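Local coordinates for ribosomal protein L11 methyltransferase (Lactobacillus delbrueckii subsp. bulgaricus ATCC BAA-365, PDB 3GRZ), which methylates ribosomal protein L11 with S-adenosyl-L-methionine as methyl donor, and is represented by its C-terminal, SAM-binding catalytic part, at the interface of chains A and B. Numbering follows the deposited sequence. Chains: chain A/B, Ribosomal protein L11 methyltransferase.

The interface of chains A and B. Residues chain A 55-56, 58-61, 81-82; chain B 9-11, 24-25, 28.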
ATOM      1  N   GLU A  55       0.479   0.921   6.189  1.00 35.61           N
ATOM      2  CA  GLU A  55       0.872   2.121   5.421  1.00 40.58           C
ATOM      3  C   GLU A  55      -0.356   2.969   5.078  1.00 39.00           C
ATOM      4  O   GLU A  55      -0.345   4.188   5.243  1.00 41.89           O
ATOM      5  CB  GLU A  55       1.641   1.706   4.145  1.00 40.79           C
ATOM      6  CG  GLU A  55       1.896   2.810   3.103  1.00 51.13           C
ATOM      7  CD  GLU A  55       2.929   3.849   3.532  1.00 53.79           C
ATOM      8  OE1 GLU A  55       3.786   3.553   4.399  1.00 46.84           O
ATOM      9  OE2 GLU A  55       2.876   4.975   2.986  1.00 48.98           O
ATOM     10  N   ARG A  56      -1.413   2.304   4.627  1.00 37.90           N
ATOM     11  CA  ARG A  56      -2.694   2.936   4.353  1.00 37.49           C
ATOM     12  C   ARG A  56      -3.329   3.545   5.613  1.00 38.35           C
ATOM     13  O   ARG A  56      -3.762   4.694   5.590  1.00 36.74           O
ATOM     14  CB  ARG A  56      -3.627   1.919   3.709  1.00 35.80           C
ATOM     15  CG  ARG A  56      -5.023   2.410   3.362  1.00 44.73           C
ATOM     16  CD  ARG A  56      -5.865   1.226   2.945  1.00 43.39           C
ATOM     17  NE  ARG A  56      -7.239   1.576   2.615  1.00 46.08           N
ATOM     18  CZ  ARG A  56      -8.255   1.543   3.471  1.00 43.18           C
ATOM     19  NH1 ARG A  56      -9.463   1.876   3.056  1.00 50.31           N
ATOM     20  NH2 ARG A  56      -8.075   1.186   4.736  1.00 37.78           N
ATOM     21  N   MET A  58      -2.035   4.298   8.803  1.00 34.48           N
ATOM     22  CA  MET A  58      -1.322   5.206   9.707  1.00 34.59           C
ATOM     23  C   MET A  58      -1.251   6.665   9.193  1.00 37.51           C
ATOM     24  O   MET A  58      -0.179   7.169   8.895  1.00 36.00           O
ATOM     25  CB  MET A  58       0.089   4.676  10.031  1.00 29.87           C
ATOM     26  CG  MET A  58       0.720   5.257  11.344  1.00 34.69           C
ATOM     27  SD  MET A  58       0.064   4.636  12.915  1.00 27.41           S
ATOM     28  CE  MET A  58       0.724   2.981  12.884  1.00 32.56           C
ATOM     29  N   VAL A  59      -2.384   7.357   9.140  1.00 37.91           N
ATOM     30  CA  VAL A  59      -2.387   8.756   8.663  1.00 39.75           C
ATOM     31  C   VAL A  59      -2.098   9.771   9.781  1.00 43.41           C
ATOM     32  O   VAL A  59      -1.853  10.954   9.516  1.00 46.25           O
ATOM     33  CB  VAL A  59      -3.690   9.108   7.912  1.00 42.68           C
ATOM     34  CG1 VAL A  59      -3.890   8.151   6.747  1.00 35.82           C
ATOM     35  CG2 VAL A  59      -4.896   9.091   8.869  1.00 38.69           C
ATOM     36  N   LYS A  60      -2.122   9.285  11.022  1.00 43.34           N
ATOM     37  CA  LYS A  60      -1.798  10.058  12.217  1.00 40.61           C
ATOM     38  C   LYS A  60      -1.267   9.039  13.229  1.00 43.62           C
ATOM     39  O   LYS A  60      -1.381   7.835  12.969  1.00 43.81           O
ATOM     40  CB  LYS A  60      -3.039  10.808  12.728  1.00 43.75           C
ATOM     41  CG  LYS A  60      -4.176   9.932  13.211  1.00 44.82           C
ATOM     42  CD  LYS A  60      -5.264  10.780  13.841  1.00 48.21           C
ATOM     43  CE  LYS A  60      -6.319   9.919  14.505  1.00 57.57           C
ATOM     44  NZ  LYS A  60      -7.432  10.749  15.046  1.00 61.68           N
ATOM     45  N   PRO A  61      -0.631   9.488  14.345  1.00 43.50           N
ATOM     46  CA  PRO A  61      -0.278   8.479  15.364  1.00 43.20           C
ATOM     47  C   PRO A  61      -1.478   7.696  15.926  1.00 40.20           C
ATOM     48  O   PRO A  61      -2.421   8.285  16.455  1.00 42.91           O
ATOM     49  CB  PRO A  61       0.412   9.303  16.462  1.00 39.97           C
ATOM     50  CG  PRO A  61       0.921  10.530  15.746  1.00 43.37           C
ATOM     51  CD  PRO A  61      -0.134  10.828  14.719  1.00 41.60           C
ATOM     52  N   LEU A  81       6.662   3.736  11.774  1.00 37.29           N
ATOM     53  CA  LEU A  81       5.728   4.559  10.999  1.00 36.20           C
ATOM     54  C   LEU A  81       4.987   5.577  11.865  1.00 37.87           C
ATOM     55  O   LEU A  81       4.134   6.320  11.379  1.00 42.90           O
ATOM     56  CB  LEU A  81       4.748   3.680  10.223  1.00 35.57           C
ATOM     57  CG  LEU A  81       5.313   3.001   8.985  1.00 39.78           C
ATOM     58  CD1 LEU A  81       4.247   2.133   8.331  1.00 48.06           C
ATOM     59  CD2 LEU A  81       5.816   4.039   8.000  1.00 34.78           C
ATOM     60  N   GLY A  82       5.308   5.595  13.152  1.00 35.92           N
ATOM     61  CA  GLY A  82       4.911   6.687  14.025  1.00 37.89           C
ATOM     62  C   GLY A  82       3.689   6.417  14.871  1.00 39.10           C
ATOM     63  O   GLY A  82       2.957   7.347  15.214  1.00 39.79           O
TER
ATOM     64  N   SER B   9      -2.445   7.742   2.524  1.00 43.50           N
ATOM     65  CA  SER B   9      -1.585   6.839   3.278  1.00 40.64           C
ATOM     66  C   SER B   9      -0.803   7.618   4.322  1.00 41.71           C
ATOM     67  O   SER B   9      -0.980   8.835   4.459  1.00 39.53           O
ATOM     68  CB  SER B   9      -0.633   6.098   2.330  1.00 44.53           C
ATOM     69  OG  SER B   9       0.383   6.944   1.820  1.00 42.19           O
ATOM     70  N   ARG B  10       0.059   6.907   5.045  1.00 35.31           N
ATOM     71  CA  ARG B  10       1.042   7.484   5.947  1.00 35.07           C
ATOM     72  C   ARG B  10       1.925   8.548   5.277  1.00 35.72           C
ATOM     73  O   ARG B  10       2.348   9.522   5.918  1.00 35.77           O
ATOM     74  CB  ARG B  10       1.905   6.346   6.538  1.00 38.12           C
ATOM     75  CG  ARG B  10       3.188   6.754   7.282  1.00 38.09           C
ATOM     76  CD  ARG B  10       2.912   7.595   8.520  1.00 39.86           C
ATOM     77  NE  ARG B  10       4.115   8.060   9.218  1.00 35.33           N
ATOM     78  CZ  ARG B  10       4.891   9.066   8.811  1.00 42.81           C
ATOM     79  NH1 ARG B  10       4.611   9.742   7.702  1.00 40.45           N
ATOM     80  NH2 ARG B  10       5.955   9.405   9.523  1.00 38.49           N
ATOM     81  N   HIS B  11       2.201   8.361   3.993  1.00 34.72           N
ATOM     82  CA  HIS B  11       3.138   9.235   3.311  1.00 38.32           C
ATOM     83  C   HIS B  11       2.514  10.127   2.240  1.00 40.24           C
ATOM     84  O   HIS B  11       3.236  10.842   1.560  1.00 44.50           O
ATOM     85  CB  HIS B  11       4.286   8.412   2.726  1.00 41.53           C
ATOM     86  CG  HIS B  11       5.143   7.762   3.765  1.00 42.10           C
ATOM     87  ND1 HIS B  11       5.063   6.417   4.059  1.00 40.64           N
ATOM     88  CD2 HIS B  11       6.081   8.276   4.598  1.00 38.29           C
ATOM     89  CE1 HIS B  11       5.926   6.129   5.017  1.00 38.36           C
ATOM     90  NE2 HIS B  11       6.555   7.238   5.362  1.00 40.82           N
ATOM     91  N   VAL B  24       0.199  16.314  10.862  1.00 51.02           N
ATOM     92  CA  VAL B  24       0.787  15.880  12.133  1.00 52.39           C
ATOM     93  C   VAL B  24       2.120  15.126  11.925  1.00 51.98           C
ATOM     94  O   VAL B  24       3.053  15.291  12.716  1.00 51.83           O
ATOM     95  CB  VAL B  24      -0.250  15.126  13.038  1.00 57.06           C
ATOM     96  CG1 VAL B  24      -0.694  13.789  12.423  1.00 55.15           C
ATOM     97  CG2 VAL B  24       0.286  14.935  14.456  1.00 62.34           C
ATOM     98  N   PHE B  25       2.215  14.347  10.842  1.00 47.09           N
ATOM     99  CA  PHE B  25       3.487  13.765  10.407  1.00 44.08           C
ATOM    100  C   PHE B  25       4.162  14.710   9.428  1.00 52.34           C
ATOM    101  O   PHE B  25       3.658  14.938   8.320  1.00 47.27           O
ATOM    102  CB  PHE B  25       3.300  12.400   9.732  1.00 41.48           C
ATOM    103  CG  PHE B  25       2.919  11.284  10.676  1.00 35.38           C
ATOM    104  CD1 PHE B  25       3.630  11.064  11.854  1.00 38.16           C
ATOM    105  CD2 PHE B  25       1.864  10.436  10.367  1.00 37.07           C
ATOM    106  CE1 PHE B  25       3.281  10.026  12.716  1.00 40.30           C
ATOM    107  CE2 PHE B  25       1.514   9.378  11.225  1.00 35.65           C
ATOM    108  CZ  PHE B  25       2.213   9.181  12.393  1.00 34.03           C
ATOM    109  N   GLN B  28       4.823  13.365   5.929  1.00 45.53           N
ATOM    110  CA  GLN B  28       3.691  13.002   5.071  1.00 43.30           C
ATOM    111  C   GLN B  28       3.615  14.022   3.940  1.00 44.73           C
ATOM    112  O   GLN B  28       3.415  15.214   4.182  1.00 43.46           O
ATOM    113  CB  GLN B  28       2.368  12.966   5.840  1.00 40.74           C
ATOM    114  CG  GLN B  28       1.188  12.514   4.973  1.00 28.49           C
ATOM    115  CD  GLN B  28      -0.131  12.597   5.684  1.00 38.20           C
ATOM    116  OE1 GLN B  28      -0.386  13.547   6.419  1.00 43.58           O
ATOM    117  NE2 GLN B  28      -0.996  11.611   5.459  1.00 38.04           N
TER
HETATM  118  O   HOH W   1       0.119  13.217   9.052  1.00 39.48           O
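In one part of a two-fold symmetric interface, which may or may not be a dimer in solution, the backbone N-H of B:Arg10 points nearly along the C=O axis of A:Glu55, with B:Arg10 N 2.8 Å from A:Glu55 O, so that the turn after strand 6-9 of chain B caps a carbonyl in the last turn of helix 44-57 of chain A. The side chain of A:Glu55 has CG anti to its backbone N (chi1 169°) and bends at chi2, which brings the carboxylate in plane to the ND1 edge of B:His11. A:Glu55 OE2 accepts from B:His11 ND1 at 2.8 Å through its syn lone pair; a glutamate suits this place because it offers a flat acceptor to the ring edge, and its charge would probably favour a protonated histidine.

B:Arg10 also has CG anti to the backbone N and a bend at chi2; arginine joins an aliphatic stem, packed on A:Leu81 CD2, to a flat donor group. B:Arg10 NE donates to A:Leu81 O at 2.8 Å, the oxygen lying in the guanidinium plane although the donor stands above the carbonyl plane. B:Phe25 CG sits 3.5 Å over the centre of one guanidinium face, while B:His11 covers the rim of the other. An alanine here has no NE for A:Leu81 O and no guanidinium between the rings, so B:Phe25 and B:His11 would probably be less firmly placed.

Phenylalanine gives the guanidinium a flat face and A:Pro61 an apolar tip, B:Phe25 CZ lying 3.7 Å from A:Pro61 CD; B:Val24 CG1 adds a branched contact to the same proline. Beside B:Phe25, a water links A:Val59 O to B:Phe25 N and B:Gln28 OE1. The glutamine amide is both acceptor and donor: B:Gln28 NE2 donates to B:Ser9 O at 3.0 Å, tying its loop to the end of strand 6-9.

Chain A contributes the end of helix 44-57 and the loops before strand 63-67 and after helix 73-80 of the Rossmann-like SAM-binding domain; chain B, the turn between strands 6-9 and 12-16 and the loop before strand 29-33.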